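Local coordinates for phosphoethanolamine N-methyltransferase 1 (Haemonchus contortus, PDB 4KRG), which catalyses the S-adenosylmethionine-dependent N-methylation of phosphoethanolamine, probably the first methyl transfer on the nematode route to phosphocholine, at residues A[199-202]-A[208-211]; A[195-200]-A[352-357]; A[134-139]-A[255-260]. All coordinates share one frame; numbering follows the deposited sequence.

Contact 1 of 3, residues A[199-202]-A[208-211]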
ATOM      1  N   ILE A 199      10.625  -8.334   8.998  1.00 20.62           N
ATOM      2  CA  ILE A 199      12.081  -8.244   9.095  1.00 20.31           C
ATOM      3  C   ILE A 199      12.577  -7.749  10.458  1.00 21.78           C
ATOM      4  O   ILE A 199      12.091  -6.750  10.994  1.00 24.27           O
ATOM      5  CB  ILE A 199      12.670  -7.364   7.958  1.00 22.89           C
ATOM      6  CG1 ILE A 199      12.639  -8.124   6.634  1.00 21.57           C
ATOM      7  CG2 ILE A 199      14.105  -6.945   8.265  1.00 22.52           C
ATOM      8  CD1 ILE A 199      12.979  -7.271   5.427  1.00 22.15           C
ATOM      9  N   ARG A 200      13.535  -8.485  11.014  1.00 24.16           N
ATOM     10  CA  ARG A 200      14.263  -8.076  12.205  1.00 23.80           C
ATOM     11  C   ARG A 200      15.736  -8.267  11.899  1.00 27.35           C
ATOM     12  O   ARG A 200      16.180  -9.390  11.669  1.00 30.54           O
ATOM     13  CB  ARG A 200      13.873  -8.941  13.401  1.00 24.53           C
ATOM     14  CG  ARG A 200      12.421  -8.832  13.814  1.00 25.44           C
ATOM     15  CD  ARG A 200      12.090  -7.431  14.263  1.00 25.97           C
ATOM     16  NE  ARG A 200      10.706  -7.319  14.703  1.00 28.91           N
ATOM     17  CZ  ARG A 200       9.677  -7.129  13.887  1.00 27.17           C
ATOM     18  NH1 ARG A 200       9.868  -7.029  12.579  1.00 24.68           N
ATOM     19  NH2 ARG A 200       8.455  -7.041  14.385  1.00 32.11           N
ATOM     20  N   TYR A 201      16.492  -7.176  11.897  1.00 27.45           N
ATOM     21  CA  TYR A 201      17.907  -7.218  11.540  1.00 26.91           C
ATOM     22  C   TYR A 201      18.802  -6.775  12.690  1.00 26.52           C
ATOM     23  O   TYR A 201      18.603  -5.697  13.255  1.00 26.59           O
ATOM     24  CB  TYR A 201      18.151  -6.316  10.330  1.00 26.66           C
ATOM     25  CG  TYR A 201      19.605  -6.119   9.954  1.00 29.22           C
ATOM     26  CD1 TYR A 201      20.257  -7.028   9.138  1.00 28.01           C
ATOM     27  CD2 TYR A 201      20.323  -5.007  10.401  1.00 30.31           C
ATOM     28  CE1 TYR A 201      21.584  -6.846   8.787  1.00 30.57           C
ATOM     29  CE2 TYR A 201      21.651  -4.820  10.051  1.00 29.51           C
ATOM     30  CZ  TYR A 201      22.273  -5.741   9.247  1.00 29.16           C
ATOM     31  OH  TYR A 201      23.589  -5.561   8.897  1.00 30.78           O
ATOM     32  N   ARG A 202      19.788  -7.604  13.030  1.00 28.31           N
ATOM     33  CA  ARG A 202      20.800  -7.214  14.003  1.00 31.19           C
ATOM     34  C   ARG A 202      22.030  -6.692  13.277  1.00 30.98           C
ATOM     35  O   ARG A 202      22.628  -7.403  12.467  1.00 30.92           O
ATOM     36  CB  ARG A 202      21.201  -8.387  14.897  1.00 37.38           C
ATOM     37  CG  ARG A 202      22.116  -7.981  16.047  1.00 44.16           C
ATOM     38  CD  ARG A 202      22.459  -9.144  16.983  1.00 52.38           C
ATOM     39  NE  ARG A 202      21.369  -9.489  17.897  1.00 57.67           N
ATOM     40  CZ  ARG A 202      21.173  -8.927  19.090  1.00 59.56           C
ATOM     41  NH1 ARG A 202      21.994  -7.983  19.525  1.00 61.86           N
ATOM     42  NH2 ARG A 202      20.155  -9.308  19.850  1.00 57.43           N
HETATM   43  N   MSE A 208      19.168  -4.336  17.243  0.78 30.65           N
HETATM   44  CA  MSE A 208      18.075  -4.889  16.451  0.78 29.35           C
HETATM   45  C   MSE A 208      17.273  -3.791  15.763  0.78 28.39           C
HETATM   46  O   MSE A 208      17.078  -2.711  16.316  0.78 29.15           O
HETATM   47  CB  MSE A 208      17.139  -5.726  17.328  0.78 31.00           C
HETATM   48  CG  MSE A 208      16.246  -6.689  16.553  0.78 26.99           C
HETATM   49 SE   MSE A 208      17.276  -8.089  15.668  0.78 41.70          SE
HETATM   50  CE  MSE A 208      18.368  -8.548  17.193  0.78 42.13           C
ATOM     51  N   TRP A 209      16.803  -4.076  14.554  1.00 26.05           N
ATOM     52  CA  TRP A 209      16.004  -3.118  13.812  1.00 22.82           C
ATOM     53  C   TRP A 209      14.782  -3.766  13.190  1.00 23.39           C
ATOM     54  O   TRP A 209      14.763  -4.967  12.939  1.00 26.75           O
ATOM     55  CB  TRP A 209      16.851  -2.449  12.736  1.00 22.10           C
ATOM     56  CG  TRP A 209      18.031  -1.756  13.319  1.00 26.01           C
ATOM     57  CD1 TRP A 209      19.283  -2.265  13.483  1.00 27.82           C
ATOM     58  CD2 TRP A 209      18.049  -0.434  13.844  1.00 27.50           C
ATOM     59  NE1 TRP A 209      20.094  -1.328  14.074  1.00 29.74           N
ATOM     60  CE2 TRP A 209      19.366  -0.190  14.305  1.00 29.09           C
ATOM     61  CE3 TRP A 209      17.104   0.583  13.965  1.00 28.08           C
ATOM     62  CZ2 TRP A 209      19.740   1.021  14.877  1.00 31.05           C
ATOM     63  CZ3 TRP A 209      17.473   1.781  14.530  1.00 29.64           C
ATOM     64  CH2 TRP A 209      18.781   1.993  14.981  1.00 31.24           C
ATOM     65  N   LYS A 210      13.755  -2.958  12.963  1.00 23.65           N
ATOM     66  CA  LYS A 210      12.592  -3.394  12.214  1.00 22.09           C
ATOM     67  C   LYS A 210      12.165  -2.275  11.289  1.00 21.71           C
ATOM     68  O   LYS A 210      12.643  -1.145  11.398  1.00 21.39           O
ATOM     69  CB  LYS A 210      11.441  -3.786  13.141  1.00 22.57           C
ATOM     70  CG  LYS A 210      10.883  -2.657  13.985  1.00 22.78           C
ATOM     71  CD  LYS A 210       9.813  -3.204  14.920  1.00 26.17           C
ATOM     72  CE  LYS A 210       9.380  -2.166  15.935  1.00 25.09           C
ATOM     73  NZ  LYS A 210       8.345  -2.721  16.843  1.00 26.64           N
ATOM     74  N   PHE A 211      11.270  -2.602  10.371  1.00 21.24           N
ATOM     75  CA  PHE A 211      10.726  -1.635   9.444  1.00 20.92           C
ATOM     76  C   PHE A 211       9.369  -1.169   9.943  1.00 22.92           C
ATOM     77  O   PHE A 211       8.549  -1.983  10.363  1.00 24.75           O
ATOM     78  CB  PHE A 211      10.585  -2.285   8.072  1.00 20.48           C
ATOM     79  CG  PHE A 211      11.851  -2.263   7.253  1.00 20.05           C
ATOM     80  CD1 PHE A 211      12.644  -1.126   7.205  1.00 22.02           C
ATOM     81  CD2 PHE A 211      12.242  -3.377   6.532  1.00 19.84           C
ATOM     82  CE1 PHE A 211      13.802  -1.099   6.447  1.00 22.90           C
ATOM     83  CE2 PHE A 211      13.395  -3.358   5.771  1.00 19.92           C
ATOM     84  CZ  PHE A 211      14.177  -2.222   5.729  1.00 21.87           C
TER
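R200 and K210 run side by side in the same direction across a two-stranded antiparallel hairpin. The bend at chi2 (-63°) folds R200 back along its own strand, bringing one guanidinium face over K210, with K210 CB 3.6 Å from R200 NH1. The same NH1 donates to I199 O at 2.7 Å, approaching from above the carbonyl plane while the oxygen lies in the guanidinium plane, and also to R197 O in the last helix turn. Farther along the same face the selenomethionine M208 crosses R202 at about a right angle; its methyl lies over the R202 guanidinium in one of two modelled conformers, so the detail of this packing is uncertain. On the other side of the hairpin Y201 and W209 form the hydrogen-bonded pair: Y201 N donates to W209 O at 3.0 Å, and W209 N returns a shorter, more bent bond of 2.7 Å to Y201 O. Their rings meet near the edge of the tyrosine, Y201 CD2 and W209 CD1 being 4.3 Å apart, while W209 NE1 is engaged by D203 in the connecting loop. I199, just past the helix end, places CD1 4.0 Å from F211 CE2, at the edge of the phenylalanine ring. The hairpin thus illustrates how strand alternation sorts side chains: one face carries R200, R202, M208 and K210, the other the Y201 and W209 rings. Those two rings and I199 pack on helix 136-149 through M147. Strand 231-240 continues the sheet beyond 208-218, R200 is salt-bridged to D244, and helix 189-198 leads directly into the hairpin.

Contact 2 of 3, residues A[195-200]-A[352-357]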
ATOM      1  N   LEU A 195       6.172  -8.854   4.481  1.00 16.90           N
ATOM      2  CA  LEU A 195       7.616  -9.093   4.512  1.00 19.03           C
ATOM      3  C   LEU A 195       8.326  -7.949   5.215  1.00 19.35           C
ATOM      4  O   LEU A 195       9.164  -8.168   6.071  1.00 21.64           O
ATOM      5  CB  LEU A 195       8.182  -9.277   3.105  1.00 17.07           C
ATOM      6  CG  LEU A 195       9.710  -9.390   3.044  1.00 17.33           C
ATOM      7  CD1 LEU A 195      10.203 -10.511   3.945  1.00 21.76           C
ATOM      8  CD2 LEU A 195      10.189  -9.605   1.625  1.00 17.47           C
ATOM      9  N   LEU A 196       7.964  -6.727   4.858  1.00 17.93           N
ATOM     10  CA  LEU A 196       8.578  -5.551   5.449  1.00 18.44           C
ATOM     11  C   LEU A 196       8.399  -5.523   6.965  1.00 20.29           C
ATOM     12  O   LEU A 196       9.348  -5.271   7.707  1.00 21.96           O
ATOM     13  CB  LEU A 196       8.016  -4.286   4.794  1.00 15.84           C
ATOM     14  CG  LEU A 196       8.474  -4.046   3.349  1.00 13.82           C
ATOM     15  CD1 LEU A 196       7.548  -3.077   2.623  1.00 14.26           C
ATOM     16  CD2 LEU A 196       9.894  -3.512   3.347  1.00 17.30           C
ATOM     17  N   ARG A 197       7.184  -5.810   7.419  1.00 20.98           N
ATOM     18  CA  ARG A 197       6.864  -5.783   8.843  1.00 21.36           C
ATOM     19  C   ARG A 197       7.546  -6.916   9.602  1.00 23.95           C
ATOM     20  O   ARG A 197       7.812  -6.796  10.795  1.00 27.71           O
ATOM     21  CB  ARG A 197       5.346  -5.844   9.062  1.00 19.30           C
ATOM     22  CG  ARG A 197       4.575  -4.645   8.515  1.00 18.66           C
ATOM     23  CD  ARG A 197       3.097  -4.744   8.845  1.00 19.30           C
ATOM     24  NE  ARG A 197       2.844  -4.539  10.269  1.00 22.00           N
ATOM     25  CZ  ARG A 197       1.716  -4.866  10.892  1.00 23.93           C
ATOM     26  NH1 ARG A 197       0.724  -5.440  10.227  1.00 22.25           N
ATOM     27  NH2 ARG A 197       1.583  -4.632  12.189  1.00 26.62           N
ATOM     28  N   ALA A 198       7.836  -8.010   8.908  1.00 23.84           N
ATOM     29  CA  ALA A 198       8.420  -9.188   9.548  1.00 24.97           C
ATOM     30  C   ALA A 198       9.897  -9.014   9.879  1.00 24.83           C
ATOM     31  O   ALA A 198      10.366  -9.505  10.905  1.00 30.05           O
ATOM     32  CB  ALA A 198       8.226 -10.422   8.677  1.00 23.93           C
ATOM     33  N   ILE A 199      10.625  -8.334   8.998  1.00 20.62           N
ATOM     34  CA  ILE A 199      12.081  -8.244   9.095  1.00 20.31           C
ATOM     35  C   ILE A 199      12.577  -7.749  10.458  1.00 21.78           C
ATOM     36  O   ILE A 199      12.091  -6.750  10.994  1.00 24.27           O
ATOM     37  CB  ILE A 199      12.670  -7.364   7.958  1.00 22.89           C
ATOM     38  CG1 ILE A 199      12.639  -8.124   6.634  1.00 21.57           C
ATOM     39  CG2 ILE A 199      14.105  -6.945   8.265  1.00 22.52           C
ATOM     40  CD1 ILE A 199      12.979  -7.271   5.427  1.00 22.15           C
ATOM     41  N   ARG A 200      13.535  -8.485  11.014  1.00 24.16           N
ATOM     42  CA  ARG A 200      14.263  -8.076  12.205  1.00 23.80           C
ATOM     43  C   ARG A 200      15.736  -8.267  11.899  1.00 27.35           C
ATOM     44  O   ARG A 200      16.180  -9.390  11.669  1.00 30.54           O
ATOM     45  CB  ARG A 200      13.873  -8.941  13.401  1.00 24.53           C
ATOM     46  CG  ARG A 200      12.421  -8.832  13.814  1.00 25.44           C
ATOM     47  CD  ARG A 200      12.090  -7.431  14.263  1.00 25.97           C
ATOM     48  NE  ARG A 200      10.706  -7.319  14.703  1.00 28.91           N
ATOM     49  CZ  ARG A 200       9.677  -7.129  13.887  1.00 27.17           C
ATOM     50  NH1 ARG A 200       9.868  -7.029  12.579  1.00 24.68           N
ATOM     51  NH2 ARG A 200       8.455  -7.041  14.385  1.00 32.11           N
ATOM     52  N   PHE A 352      -8.325   2.890  -1.727  1.00 12.14           N
ATOM     53  CA  PHE A 352      -8.008   2.199  -0.482  1.00 13.37           C
ATOM     54  C   PHE A 352      -6.563   2.458  -0.120  1.00 13.14           C
ATOM     55  O   PHE A 352      -5.737   2.730  -0.986  1.00 14.10           O
ATOM     56  CB  PHE A 352      -8.214   0.683  -0.619  1.00 14.54           C
ATOM     57  CG  PHE A 352      -9.627   0.290  -0.924  1.00 13.78           C
ATOM     58  CD1 PHE A 352     -10.502  -0.055   0.099  1.00 13.31           C
ATOM     59  CD2 PHE A 352     -10.087   0.274  -2.237  1.00 14.34           C
ATOM     60  CE1 PHE A 352     -11.825  -0.410  -0.184  1.00 12.48           C
ATOM     61  CE2 PHE A 352     -11.401  -0.074  -2.523  1.00 14.94           C
ATOM     62  CZ  PHE A 352     -12.269  -0.417  -1.495  1.00 14.51           C
ATOM     63  N   GLY A 353      -6.267   2.379   1.168  1.00 14.29           N
ATOM     64  CA  GLY A 353      -4.902   2.437   1.643  1.00 13.44           C
ATOM     65  C   GLY A 353      -4.783   1.458   2.786  1.00 14.48           C
ATOM     66  O   GLY A 353      -5.769   1.158   3.456  1.00 16.91           O
ATOM     67  N   TRP A 354      -3.584   0.937   3.001  1.00 13.26           N
ATOM     68  CA  TRP A 354      -3.327   0.149   4.191  1.00 13.66           C
ATOM     69  C   TRP A 354      -2.520   0.993   5.169  1.00 14.78           C
ATOM     70  O   TRP A 354      -1.582   1.691   4.777  1.00 13.26           O
ATOM     71  CB  TRP A 354      -2.572  -1.145   3.866  1.00 12.96           C
ATOM     72  CG  TRP A 354      -2.165  -1.893   5.104  1.00 14.05           C
ATOM     73  CD1 TRP A 354      -2.867  -2.869   5.740  1.00 14.95           C
ATOM     74  CD2 TRP A 354      -0.968  -1.693   5.879  1.00 13.65           C
ATOM     75  NE1 TRP A 354      -2.184  -3.298   6.854  1.00 15.73           N
ATOM     76  CE2 TRP A 354      -1.028  -2.594   6.957  1.00 15.48           C
ATOM     77  CE3 TRP A 354       0.126  -0.839   5.751  1.00 15.72           C
ATOM     78  CZ2 TRP A 354      -0.007  -2.661   7.915  1.00 17.43           C
ATOM     79  CZ3 TRP A 354       1.130  -0.914   6.700  1.00 16.53           C
ATOM     80  CH2 TRP A 354       1.057  -1.819   7.770  1.00 15.58           C
ATOM     81  N   ASN A 355      -2.900   0.929   6.439  1.00 13.74           N
ATOM     82  CA  ASN A 355      -2.093   1.477   7.515  1.00 14.35           C
ATOM     83  C   ASN A 355      -2.101   0.503   8.686  1.00 15.05           C
ATOM     84  O   ASN A 355      -3.013  -0.302   8.820  1.00 16.04           O
ATOM     85  CB  ASN A 355      -2.631   2.835   7.956  1.00 14.07           C
ATOM     86  CG  ASN A 355      -2.760   3.798   6.808  1.00 13.37           C
ATOM     87  OD1 ASN A 355      -3.728   3.743   6.056  1.00 14.37           O
ATOM     88  ND2 ASN A 355      -1.781   4.689   6.663  1.00 14.56           N
ATOM     89  N   GLU A 356      -1.084   0.580   9.532  1.00 13.64           N
ATOM     90  CA  GLU A 356      -0.986  -0.306  10.685  1.00 17.34           C
ATOM     91  C   GLU A 356      -2.087  -0.021  11.707  1.00 16.68           C
ATOM     92  O   GLU A 356      -2.542  -0.923  12.400  1.00 17.72           O
ATOM     93  CB  GLU A 356       0.381  -0.139  11.346  1.00 18.86           C
ATOM     94  CG  GLU A 356       0.790  -1.269  12.267  1.00 25.17           C
ATOM     95  CD  GLU A 356       2.239  -1.142  12.709  1.00 29.55           C
ATOM     96  OE1 GLU A 356       2.816  -0.044  12.544  1.00 31.74           O
ATOM     97  OE2 GLU A 356       2.804  -2.133  13.213  1.00 33.04           O
ATOM     98  N   SER A 357      -2.508   1.241  11.790  1.00 14.57           N
ATOM     99  CA  SER A 357      -3.475   1.680  12.796  1.00 14.28           C
ATOM    100  C   SER A 357      -4.185   2.925  12.322  1.00 15.25           C
ATOM    101  O   SER A 357      -3.824   3.487  11.290  1.00 17.73           O
ATOM    102  CB  SER A 357      -2.752   2.024  14.087  1.00 17.27           C
ATOM    103  OG  SER A 357      -1.936   3.169  13.898  1.00 19.32           O
TER
HETATM  104  O   HOH W   1       5.126  -3.935  11.749  1.00 57.96           O
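R197 reaches from the last turn of its helix to lie beside the outer rim of the six-membered ring of W354, its CD methylene 3.7 Å from W354 CH2. Farther out, R197 NH1 sits at the ring edge, 3.7 Å from W354 CZ2. The guanidinium and indole planes are 47° apart, so this is an inclined contact and not a stack. A turn at chi3 (71°) swings the guanidinium out of the line of an otherwise extended stem and presents it to E356 as well. There R197 NH2 donates to E356 OE2 at 3.0 Å in a bent salt bridge with an angle of 133° at the hydrogen. The carboxylate oxygen is met on its anti side, somewhat out of plane, and the two flat groups stand nearly perpendicular. The glutamate stem packs on the arginine as well, with E356 CG over one guanidinium face. A water in the guanidinium plane accepts from R197 NE at 2.8 Å and donates a longer bond to E356 OE2, giving that oxygen two links to one arginine. The remaining nitrogen, NH1, is salt-bridged to E332, so R197 lies between two acids that probably favour its charged form. At the helix end R200 NH1 donates almost straight to R197 O at 2.7 Å, tying down the final turn. An arginine-acid bridge with an aromatic rim beside it thus ties helix 189-198, probably across the two halves of this di-domain enzyme, to the end of strand 350-354, which pairs with strands 208-218 and 324-329, just before S357 caps helix 358-367.

Contact 3 of 3, residues A[134-139]-A[255-260]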
ATOM      1  N   LEU A 134      13.284  -9.404  -9.168  1.00 19.35           N
ATOM      2  CA  LEU A 134      14.144 -10.225  -8.315  1.00 19.85           C
ATOM      3  C   LEU A 134      13.400 -11.484  -7.871  1.00 20.24           C
ATOM      4  O   LEU A 134      12.179 -11.486  -7.817  1.00 20.20           O
ATOM      5  CB  LEU A 134      14.583  -9.442  -7.078  1.00 19.56           C
ATOM      6  CG  LEU A 134      15.390  -8.164  -7.303  1.00 22.43           C
ATOM      7  CD1 LEU A 134      15.746  -7.505  -5.981  1.00 24.59           C
ATOM      8  CD2 LEU A 134      16.641  -8.459  -8.087  1.00 25.01           C
ATOM      9  N   SER A 135      14.127 -12.553  -7.547  1.00 20.70           N
ATOM     10  CA  SER A 135      13.488 -13.749  -6.997  1.00 21.66           C
ATOM     11  C   SER A 135      13.105 -13.467  -5.556  1.00 20.51           C
ATOM     12  O   SER A 135      13.560 -12.483  -4.977  1.00 18.89           O
ATOM     13  CB  SER A 135      14.430 -14.946  -7.046  1.00 23.38           C
ATOM     14  OG  SER A 135      15.539 -14.731  -6.194  1.00 24.40           O
ATOM     15  N   ASP A 136      12.267 -14.325  -4.984  1.00 21.13           N
ATOM     16  CA  ASP A 136      11.855 -14.173  -3.593  1.00 21.81           C
ATOM     17  C   ASP A 136      13.044 -14.100  -2.641  1.00 24.15           C
ATOM     18  O   ASP A 136      13.054 -13.287  -1.718  1.00 25.02           O
ATOM     19  CB  ASP A 136      10.926 -15.318  -3.175  1.00 23.08           C
ATOM     20  CG  ASP A 136       9.500 -15.115  -3.635  1.00 24.85           C
ATOM     21  OD1 ASP A 136       9.264 -14.260  -4.511  1.00 24.20           O
ATOM     22  OD2 ASP A 136       8.613 -15.824  -3.120  1.00 28.20           O
ATOM     23  N   ARG A 137      14.053 -14.938  -2.862  1.00 24.83           N
ATOM     24  CA  ARG A 137      15.210 -14.922  -1.975  1.00 24.59           C
ATOM     25  C   ARG A 137      15.995 -13.625  -2.123  1.00 22.78           C
ATOM     26  O   ARG A 137      16.456 -13.055  -1.136  1.00 22.90           O
ATOM     27  CB  ARG A 137      16.128 -16.123  -2.208  1.00 26.26           C
ATOM     28  CG  ARG A 137      17.106 -16.326  -1.060  1.00 28.24           C
ATOM     29  CD  ARG A 137      17.979 -17.563  -1.233  1.00 32.56           C
ATOM     30  NE  ARG A 137      18.781 -17.818  -0.037  1.00 37.00           N
ATOM     31  CZ  ARG A 137      18.491 -18.740   0.875  1.00 42.51           C
ATOM     32  NH1 ARG A 137      17.426 -19.515   0.725  1.00 39.47           N
ATOM     33  NH2 ARG A 137      19.274 -18.896   1.934  1.00 48.69           N
ATOM     34  N   GLU A 138      16.129 -13.153  -3.360  1.00 24.36           N
ATOM     35  CA  GLU A 138      16.826 -11.901  -3.642  1.00 21.93           C
ATOM     36  C   GLU A 138      16.127 -10.673  -3.053  1.00 20.95           C
ATOM     37  O   GLU A 138      16.792  -9.743  -2.592  1.00 20.86           O
ATOM     38  CB  GLU A 138      17.022 -11.729  -5.149  1.00 23.10           C
ATOM     39  CG  GLU A 138      18.002 -12.725  -5.747  1.00 23.72           C
ATOM     40  CD  GLU A 138      17.920 -12.805  -7.262  1.00 25.35           C
ATOM     41  OE1 GLU A 138      16.961 -12.255  -7.850  1.00 26.03           O
ATOM     42  OE2 GLU A 138      18.818 -13.423  -7.867  1.00 23.82           O
ATOM     43  N   VAL A 139      14.794 -10.665  -3.081  1.00 21.24           N
ATOM     44  CA  VAL A 139      14.021  -9.584  -2.476  1.00 20.09           C
ATOM     45  C   VAL A 139      14.364  -9.471  -0.994  1.00 21.63           C
ATOM     46  O   VAL A 139      14.637  -8.379  -0.487  1.00 21.62           O
ATOM     47  CB  VAL A 139      12.497  -9.804  -2.644  1.00 20.58           C
ATOM     48  CG1 VAL A 139      11.714  -8.833  -1.771  1.00 18.62           C
ATOM     49  CG2 VAL A 139      12.090  -9.628  -4.095  1.00 21.52           C
ATOM     50  N   LEU A 255       7.971 -18.000   4.810  1.00 27.12           N
ATOM     51  CA  LEU A 255       6.768 -17.199   4.923  1.00 26.00           C
ATOM     52  C   LEU A 255       6.409 -16.522   3.605  1.00 27.10           C
ATOM     53  O   LEU A 255       5.276 -16.610   3.136  1.00 25.88           O
ATOM     54  CB  LEU A 255       6.940 -16.161   6.026  1.00 26.39           C
ATOM     55  CG  LEU A 255       7.135 -16.744   7.421  1.00 28.83           C
ATOM     56  CD1 LEU A 255       7.427 -15.646   8.405  1.00 29.83           C
ATOM     57  CD2 LEU A 255       5.897 -17.501   7.845  1.00 28.81           C
ATOM     58  N   PHE A 256       7.389 -15.853   3.011  1.00 25.52           N
ATOM     59  CA  PHE A 256       7.178 -15.027   1.831  1.00 23.65           C
ATOM     60  C   PHE A 256       6.815 -15.874   0.610  1.00 26.64           C
ATOM     61  O   PHE A 256       6.011 -15.459  -0.218  1.00 28.46           O
ATOM     62  CB  PHE A 256       8.447 -14.196   1.579  1.00 23.69           C
ATOM     63  CG  PHE A 256       8.299 -13.110   0.542  1.00 21.63           C
ATOM     64  CD1 PHE A 256       7.284 -12.168   0.624  1.00 20.50           C
ATOM     65  CD2 PHE A 256       9.222 -13.001  -0.489  1.00 22.43           C
ATOM     66  CE1 PHE A 256       7.180 -11.154  -0.327  1.00 20.40           C
ATOM     67  CE2 PHE A 256       9.124 -11.996  -1.437  1.00 23.52           C
ATOM     68  CZ  PHE A 256       8.100 -11.071  -1.358  1.00 20.91           C
ATOM     69  N   SER A 257       7.394 -17.068   0.514  1.00 24.04           N
ATOM     70  CA  SER A 257       7.240 -17.907  -0.679  1.00 26.65           C
ATOM     71  C   SER A 257       6.085 -18.897  -0.614  1.00 27.92           C
ATOM     72  O   SER A 257       5.487 -19.222  -1.640  1.00 27.51           O
ATOM     73  CB  SER A 257       8.530 -18.683  -0.970  1.00 25.99           C
ATOM     74  OG  SER A 257       9.497 -17.865  -1.596  1.00 30.27           O
ATOM     75  N   GLN A 258       5.785 -19.387   0.585  1.00 30.34           N
ATOM     76  CA  GLN A 258       4.792 -20.450   0.742  1.00 35.13           C
ATOM     77  C   GLN A 258       3.614 -20.114   1.669  1.00 37.19           C
ATOM     78  O   GLN A 258       2.461 -20.118   1.235  1.00 39.28           O
ATOM     79  CB  GLN A 258       5.471 -21.745   1.201  1.00 40.46           C
ATOM     80  CG  GLN A 258       5.568 -22.829   0.125  1.00 46.52           C
ATOM     81  CD  GLN A 258       6.478 -22.447  -1.031  1.00 47.67           C
ATOM     82  OE1 GLN A 258       7.656 -22.142  -0.836  1.00 47.92           O
ATOM     83  NE2 GLN A 258       5.933 -22.466  -2.245  1.00 48.05           N
ATOM     84  N   ILE A 259       3.906 -19.831   2.936  1.00 26.82           N
ATOM     85  CA  ILE A 259       2.871 -19.626   3.953  1.00 28.18           C
ATOM     86  C   ILE A 259       1.901 -18.478   3.632  1.00 28.20           C
ATOM     87  O   ILE A 259       0.678 -18.664   3.612  1.00 26.75           O
ATOM     88  CB  ILE A 259       3.487 -19.356   5.342  1.00 27.62           C
ATOM     89  CG1 ILE A 259       4.408 -20.504   5.776  1.00 29.71           C
ATOM     90  CG2 ILE A 259       2.390 -19.110   6.369  1.00 29.35           C
ATOM     91  CD1 ILE A 259       3.691 -21.802   6.125  1.00 32.49           C
ATOM     92  N   TRP A 260       2.456 -17.293   3.394  1.00 26.77           N
ATOM     93  CA  TRP A 260       1.652 -16.105   3.119  1.00 24.07           C
ATOM     94  C   TRP A 260       0.843 -16.151   1.814  1.00 23.16           C
ATOM     95  O   TRP A 260      -0.339 -15.814   1.823  1.00 26.26           O
ATOM     96  CB  TRP A 260       2.510 -14.834   3.184  1.00 22.14           C
ATOM     97  CG  TRP A 260       3.057 -14.524   4.548  1.00 23.71           C
ATOM     98  CD1 TRP A 260       2.597 -14.991   5.749  1.00 25.66           C
ATOM     99  CD2 TRP A 260       4.177 -13.681   4.850  1.00 24.85           C
ATOM    100  NE1 TRP A 260       3.358 -14.481   6.777  1.00 25.72           N
ATOM    101  CE2 TRP A 260       4.337 -13.677   6.248  1.00 26.29           C
ATOM    102  CE3 TRP A 260       5.059 -12.929   4.066  1.00 23.00           C
ATOM    103  CZ2 TRP A 260       5.343 -12.946   6.882  1.00 25.24           C
ATOM    104  CZ3 TRP A 260       6.052 -12.205   4.697  1.00 23.17           C
ATOM    105  CH2 TRP A 260       6.188 -12.218   6.089  1.00 25.26           C
TER
HETATM  106  O   HOH W   2       6.260 -14.577  -2.885  1.00 23.94           O
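D136 and S257 meet through their side chains, S257 OG donating to D136 OD2 at 2.7 Å on the anti lone pair of that oxygen. In D136, CG lies beside the backbone N (chi1 -80°), which turns the carboxylate toward the neighbouring helix. A water adds a second donor to D136 OD2 at 2.7 Å and donates also to F256 O, so OD2 is bonded to S257 directly and linked to F256 O through the water. The other oxygen, OD1, is salt-bridged to R187, and the two sets of partners together fix the rotation of the carboxylate. F256 extends away from its backbone N (chi1 -169°) and brings its ring obliquely against the carboxylate, with F256 CD2 3.8 Å from D136 CG and the two planes 43° apart. The bridging water stands over the centre of one ring face. One turn farther along, V139 CG1 touches F256 CE2 at 4.1 Å, the valine side chain crossing the phenylalanine at about a right angle. The contact sits at the very start of helix 136-149, where S135, preceded by L134 of the S-adenosylhomocysteine pocket, is the N-cap and forms a capping box with E138: E138 N donates to S135 OG at 3.3 Å, and S135 N donates to E138 OE1 at 2.9 Å. On the other side, helix 249-271 widens into a pi-type turn at 255-259, with W260 N bonded to L255 O. Helix 189-198 packs against both helices, its L195 on V139 and F256 and its L191 on F256 and W260.

How the contacts relate
Helix 189-198 and the chain that follows it unite the three contacts. Contacts 1 and 2 share I199 and R200, lie with centres 14 Å apart, and also touch where F211 CB packs 3.3 Å from L196 O; strands 208-218 and 350-354, one from each, are neighbours in the sheet. Contact 2 meets contact 3 through the other flank of the helix, with L195 CD2 3.8 Å from V139 CG1 and A198 CB 3.8 Å from W260 CH2. Contacts 1 and 3 do not touch, their nearest atoms being about 6 Å apart. Contact 3 alone includes a cofactor-pocket residue, L134, and the V139 side chain is about 10 Å from S-adenosylhomocysteine.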